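Local structure of outer membrane protein (Bartonella henselae, 2FI9) at residues S36-P41 against A121-A126; P54-I59 against E85-L90. The protein is of unknown function but belongs to the DUF498/DUF598 family, although it carries the name outer membrane protein. All coordinates share one frame; numbering follows the deposited sequence.

In the fold
Contact 1 pairs strands 36-40 and 120-124 within the mixed five-stranded sheet, its centre about 3 Å from the centre of the chain; contact 2, its centre about 13 Å from the centre of the chain, sets the loop before helix 60-64 against helix 85-93. Their centres are about 14 Å apart. Along the chain, both segments of contact 2 fall between the two strands of contact 1, so pairing distant strands encloses the local packing of the residues between them. The two contacts also touch. Leu-123 CD2 of contact 1 lies 3.5 Å from Pro-54 CB and 3.7 Å from Ile-59 CG2 of contact 2, which places residues 54-59 between the sheet and helix 85-93.

Contact 1 of 2, residues S36-P41 against A121-A126; sequences SIICIP and AALLFA
Ile-37 and Leu-124 exchange two backbone hydrogen bonds, the shorter from Leu-124 N to Ile-37 O at 2.7 Å. Two residues further on, Cys-39 and Ala-122 repeat the exchange, with Cys-39 N 2.8 Å from Ala-122 O. A side chain adds a fifth bond: Ala-126 N donates to Ser-36 OG at 3.1 Å, almost straight at 167°. Ser-36 chi1 of -62° sets that hydroxyl anti to its own carbonyl carbon; Ser-36 OG also lies 3.4 Å from Phe-125 CD1, obliquely to the ring. The pair between, Ile-38 with Leu-123, is non-hydrogen-bonded; beside it Ile-38 CA makes a CA-H...O contact of 3.3 Å with Ala-122 O.

Packing follows the antiparallel alternation. On one face Ile-37 CD1 meets Leu-124 CD1 at 4.0 Å, with Cys-39 SG beside the same leucine methyl; Phe-26 of strand 25-28 touches Ile-37 and Leu-124. On the other, Ile-38 CD1 touches Leu-123 CD1 at 4.0 Å. The backbone groups of Ile-37, Cys-39, Ala-122 and Leu-124 thus pair here, while Ile-38 and Leu-123 bond outward to Tyr-45 and Leu-73, the chemistry of interior strands in a buried sheet.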
loop_
_atom_site.group_PDB
_atom_site.type_symbol
_atom_site.label_atom_id
_atom_site.label_comp_id
_atom_site.label_asym_id
_atom_site.label_seq_id
_atom_site.Cartn_x
_atom_site.Cartn_y
_atom_site.Cartn_z
ATOM N N SER A 36 3.546 -5.911 7.336
ATOM C CA SER A 36 3.087 -4.887 6.419
ATOM C C SER A 36 3.239 -5.369 4.975
ATOM O O SER A 36 4.080 -6.233 4.682
ATOM C CB SER A 36 3.886 -3.610 6.637
ATOM O OG SER A 36 3.688 -3.117 7.964
ATOM N N ILE A 37 2.422 -4.826 4.078
ATOM C CA ILE A 37 2.439 -5.277 2.682
ATOM C C ILE A 37 2.393 -4.110 1.714
ATOM O O ILE A 37 1.906 -3.015 2.037
ATOM C CB ILE A 37 1.281 -6.276 2.350
ATOM C CG1 ILE A 37 -0.095 -5.663 2.652
ATOM C CG2 ILE A 37 1.481 -7.575 3.097
ATOM C CD1 ILE A 37 -1.264 -6.462 2.067
ATOM N N ILE A 38 2.928 -4.351 0.534
ATOM C CA ILE A 38 2.744 -3.456 -0.584
ATOM C C ILE A 38 2.014 -4.243 -1.703
ATOM O O ILE A 38 2.316 -5.402 -1.938
ATOM C CB ILE A 38 4.094 -2.865 -1.030
ATOM C CG1 ILE A 38 3.882 -1.570 -1.799
ATOM C CG2 ILE A 38 4.932 -3.863 -1.828
ATOM C CD1 ILE A 38 5.144 -0.747 -1.877
ATOM N N CYS A 39 1.029 -3.614 -2.332
ATOM C CA CYS A 39 0.181 -4.254 -3.316
ATOM C C CYS A 39 0.332 -3.469 -4.589
ATOM O O CYS A 39 -0.088 -2.317 -4.668
ATOM C CB CYS A 39 -1.283 -4.202 -2.872
ATOM S SG CYS A 39 -1.588 -4.852 -1.223
ATOM N N ILE A 40 0.964 -4.073 -5.579
ATOM C CA ILE A 40 1.272 -3.379 -6.825
ATOM C C ILE A 40 0.910 -4.311 -7.997
ATOM O O ILE A 40 0.600 -5.484 -7.772
ATOM C CB ILE A 40 2.753 -2.915 -6.839
ATOM C CG1 ILE A 40 3.682 -4.102 -6.542
ATOM C CG2 ILE A 40 2.952 -1.829 -5.799
ATOM C CD1 ILE A 40 5.174 -3.763 -6.597
ATOM N N PRO A 41 0.856 -3.788 -9.235
ATOM C CA PRO A 41 0.455 -4.693 -10.332
ATOM C C PRO A 41 1.197 -6.034 -10.402
ATOM O O PRO A 41 0.589 -7.041 -10.817
ATOM C CB PRO A 41 0.697 -3.844 -11.583
ATOM C CG PRO A 41 0.388 -2.473 -11.101
ATOM C CD PRO A 41 1.039 -2.409 -9.721
ATOM N N ALA A 121 -2.355 1.182 -6.371
ATOM C CA ALA A 121 -1.392 0.466 -5.560
ATOM C C ALA A 121 -1.670 0.841 -4.120
ATOM O O ALA A 121 -2.266 1.881 -3.854
ATOM C CB ALA A 121 0.054 0.859 -5.949
ATOM N N ALA A 122 -1.231 0.006 -3.187
ATOM C CA ALA A 122 -1.361 0.319 -1.763
ATOM C C ALA A 122 -0.110 -0.089 -0.998
ATOM O O ALA A 122 0.474 -1.138 -1.268
ATOM C CB ALA A 122 -2.578 -0.390 -1.182
ATOM N N LEU A 123 0.302 0.752 -0.049
ATOM C CA LEU A 123 1.318 0.398 0.909
ATOM C C LEU A 123 0.603 0.365 2.236
ATOM O O LEU A 123 0.031 1.368 2.646
ATOM C CB LEU A 123 2.415 1.465 0.931
ATOM C CG LEU A 123 3.519 1.303 1.979
ATOM C CD1 LEU A 123 4.175 -0.050 1.910
ATOM C CD2 LEU A 123 4.593 2.403 1.819
ATOM N N LEU A 124 0.621 -0.775 2.913
ATOM C CA LEU A 124 -0.232 -0.924 4.089
ATOM C C LEU A 124 0.557 -1.321 5.329
ATOM O O LEU A 124 1.061 -2.442 5.398
ATOM C CB LEU A 124 -1.344 -1.943 3.805
ATOM C CG LEU A 124 -2.197 -1.705 2.549
ATOM C CD1 LEU A 124 -3.027 -2.915 2.177
ATOM C CD2 LEU A 124 -3.125 -0.502 2.709
ATOM N N PHE A 125 0.651 -0.413 6.303
ATOM C CA PHE A 125 1.243 -0.753 7.590
ATOM C C PHE A 125 0.279 -1.621 8.362
ATOM O O PHE A 125 -0.861 -1.243 8.572
ATOM C CB PHE A 125 1.557 0.489 8.392
ATOM C CG PHE A 125 2.233 0.215 9.713
ATOM C CD1 PHE A 125 3.563 -0.193 9.759
ATOM C CD2 PHE A 125 1.550 0.409 10.913
ATOM C CE1 PHE A 125 4.193 -0.428 10.972
ATOM C CE2 PHE A 125 2.190 0.197 12.147
ATOM C CZ PHE A 125 3.504 -0.225 12.173
ATOM N N ALA A 126 0.753 -2.784 8.789
ATOM C CA ALA A 126 -0.090 -3.752 9.484
ATOM C C ALA A 126 -0.356 -3.261 10.889
ATOM O O ALA A 126 0.574 -2.975 11.627
ATOM C CB ALA A 126 0.596 -5.082 9.539
#

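Contact 2 of 2, residues P54-I59 against E85-L90; sequences PTQEDI and EELRVL
Leu-87 reaches from helix 85-93 into the turn formed by Pro-54, Gln-56 and Ile-59, and its side chain shows how one leucine can serve several partners through separate branches. From CB, a chi1 of -85° carries CG beside the backbone N, and Leu-87 CG rests 4.0 Å from Ile-59 CD1. The chain then forks, chi2 of 70° placing CD1. Leu-87 CD1 lies 3.8 Å from Gln-56 N and equally close to Gln-56 CG. The other methyl crosses to Pro-54: Leu-87 CD2 packs at 3.7 Å on the ring atom Pro-54 CG and approaches the carbonyl oxygen Pro-54 O to 3.4 Å.

Gln-56 extends past this leucine along the more exposed margin. Gln-56 CG also meets Leu-90 CD1 at 3.7 Å, the two side chains crossing at about a right angle, while at the tip Gln-56 NE2 comes within 3.4 Å of Glu-86 CB. The planes of the Gln-56 amide and the Glu-86 carboxylate are 25° apart. No hydrogen bond joins the two segments; the contact is one of van der Waals packing.

The turn has its own polar frame. Thr-55 OG1 accepts from Asp-58 N in an ST motif, and Thr-55 N in turn donates to Asp-58 OD2 at 2.9 Å, from above the carboxylate plane. The turn leads into helix 60-64 and lies between helix 85-93 and strand 120-124, where the Asp-58 side chain also touches Leu-123.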
loop_
_atom_site.group_PDB
_atom_site.type_symbol
_atom_site.label_atom_id
_atom_site.label_comp_id
_atom_site.label_asym_id
_atom_site.label_seq_id
_atom_site.Cartn_x
_atom_site.Cartn_y
_atom_site.Cartn_z
ATOM N N PRO A 54 6.139 5.544 5.961
ATOM C CA PRO A 54 6.959 4.846 4.993
ATOM C C PRO A 54 8.285 5.548 4.738
ATOM O O PRO A 54 8.388 6.773 4.898
ATOM C CB PRO A 54 6.107 4.857 3.721
ATOM C CG PRO A 54 5.151 5.918 3.885
ATOM C CD PRO A 54 4.953 6.170 5.349
ATOM N N THR A 55 9.286 4.754 4.371
ATOM C CA THR A 55 10.593 5.261 4.002
ATOM C C THR A 55 10.731 5.207 2.481
ATOM O O THR A 55 9.861 4.669 1.781
ATOM C CB THR A 55 11.718 4.422 4.637
ATOM O OG1 THR A 55 11.712 3.113 4.059
ATOM C CG2 THR A 55 11.521 4.303 6.140
ATOM N N GLN A 56 11.826 5.770 1.972
ATOM C CA GLN A 56 12.133 5.695 0.548
ATOM C C GLN A 56 12.217 4.244 0.063
ATOM O O GLN A 56 11.634 3.903 -0.969
ATOM C CB GLN A 56 13.398 6.509 0.244
ATOM C CG GLN A 56 13.188 7.997 0.601
ATOM C CD GLN A 56 14.452 8.847 0.599
ATOM O OE1 GLN A 56 15.402 8.583 -0.145
ATOM N NE2 GLN A 56 14.450 9.897 1.422
ATOM N N GLU A 57 12.893 3.383 0.824
ATOM C CA GLU A 57 12.922 1.939 0.547
ATOM C C GLU A 57 11.531 1.307 0.475
ATOM O O GLU A 57 11.235 0.506 -0.429
ATOM C CB GLU A 57 13.693 1.212 1.636
ATOM C CG GLU A 57 15.146 0.976 1.333
ATOM C CD GLU A 57 15.684 -0.244 2.076
ATOM O OE1 GLU A 57 16.925 -0.419 2.106
ATOM O OE2 GLU A 57 14.871 -1.025 2.635
ATOM N N ASP A 58 10.685 1.644 1.439
ATOM C CA ASP A 58 9.333 1.101 1.484
ATOM C C ASP A 58 8.584 1.241 0.169
ATOM O O ASP A 58 7.796 0.357 -0.199
ATOM C CB ASP A 58 8.522 1.743 2.606
ATOM C CG ASP A 58 8.986 1.309 3.964
ATOM O OD1 ASP A 58 9.712 0.297 4.046
ATOM O OD2 ASP A 58 8.639 1.974 4.954
ATOM N N ILE A 59 8.815 2.356 -0.522
ATOM C CA ILE A 59 8.049 2.665 -1.726
ATOM C C ILE A 59 8.831 2.376 -3.025
ATOM O O ILE A 59 8.340 2.628 -4.127
ATOM C CB ILE A 59 7.508 4.132 -1.717
ATOM C CG1 ILE A 59 8.655 5.150 -1.794
ATOM C CG2 ILE A 59 6.625 4.380 -0.485
ATOM C CD1 ILE A 59 8.234 6.504 -2.366
ATOM N N GLU A 85 8.266 14.734 3.230
ATOM C CA GLU A 85 8.636 15.586 2.099
ATOM C C GLU A 85 9.391 14.814 0.996
ATOM O O GLU A 85 9.084 14.933 -0.190
ATOM C CB GLU A 85 9.468 16.763 2.629
ATOM C CG GLU A 85 9.972 17.750 1.583
ATOM C CD GLU A 85 10.690 18.944 2.200
ATOM O OE1 GLU A 85 10.804 19.020 3.444
ATOM O OE2 GLU A 85 11.148 19.824 1.445
ATOM N N GLU A 86 10.382 14.035 1.410
ATOM C CA GLU A 86 11.214 13.240 0.517
ATOM C C GLU A 86 10.391 12.287 -0.359
ATOM O O GLU A 86 10.657 12.139 -1.550
ATOM C CB GLU A 86 12.223 12.440 1.346
ATOM C CG GLU A 86 13.231 13.296 2.115
ATOM C CD GLU A 86 12.721 13.863 3.465
ATOM O OE1 GLU A 86 11.521 13.760 3.825
ATOM O OE2 GLU A 86 13.565 14.447 4.180
ATOM N N LEU A 87 9.385 11.657 0.236
ATOM C CA LEU A 87 8.519 10.724 -0.475
ATOM C C LEU A 87 7.545 11.443 -1.400
ATOM O O LEU A 87 7.221 10.940 -2.467
ATOM C CB LEU A 87 7.751 9.855 0.531
ATOM C CG LEU A 87 8.513 8.617 1.019
ATOM C CD1 LEU A 87 9.693 8.927 1.913
ATOM C CD2 LEU A 87 7.555 7.655 1.719
ATOM N N ARG A 88 7.065 12.611 -0.973
ATOM C CA ARG A 88 6.161 13.413 -1.795
ATOM C C ARG A 88 6.842 13.793 -3.107
ATOM O O ARG A 88 6.245 13.651 -4.174
ATOM C CB ARG A 88 5.674 14.663 -1.033
ATOM C CG ARG A 88 4.811 14.326 0.205
ATOM C CD ARG A 88 4.077 15.522 0.769
ATOM N NE ARG A 88 4.927 16.684 0.995
ATOM C CZ ARG A 88 5.386 17.075 2.186
ATOM N NH1 ARG A 88 5.077 16.392 3.292
ATOM N NH2 ARG A 88 6.150 18.165 2.282
ATOM N N VAL A 89 8.099 14.241 -3.016
ATOM C CA VAL A 89 8.937 14.531 -4.189
ATOM C C VAL A 89 9.115 13.321 -5.119
ATOM O O VAL A 89 8.849 13.419 -6.317
ATOM C CB VAL A 89 10.318 15.100 -3.768
ATOM C CG1 VAL A 89 11.226 15.334 -4.973
ATOM C CG2 VAL A 89 10.118 16.416 -3.018
ATOM N N LEU A 90 9.583 12.201 -4.580
ATOM C CA LEU A 90 9.797 10.986 -5.387
ATOM C C LEU A 90 8.525 10.540 -6.117
ATOM O O LEU A 90 8.561 10.223 -7.316
ATOM C CB LEU A 90 10.310 9.857 -4.497
ATOM C CG LEU A 90 11.711 10.015 -3.895
ATOM C CD1 LEU A 90 11.859 9.089 -2.693
ATOM C CD2 LEU A 90 12.779 9.747 -4.923
#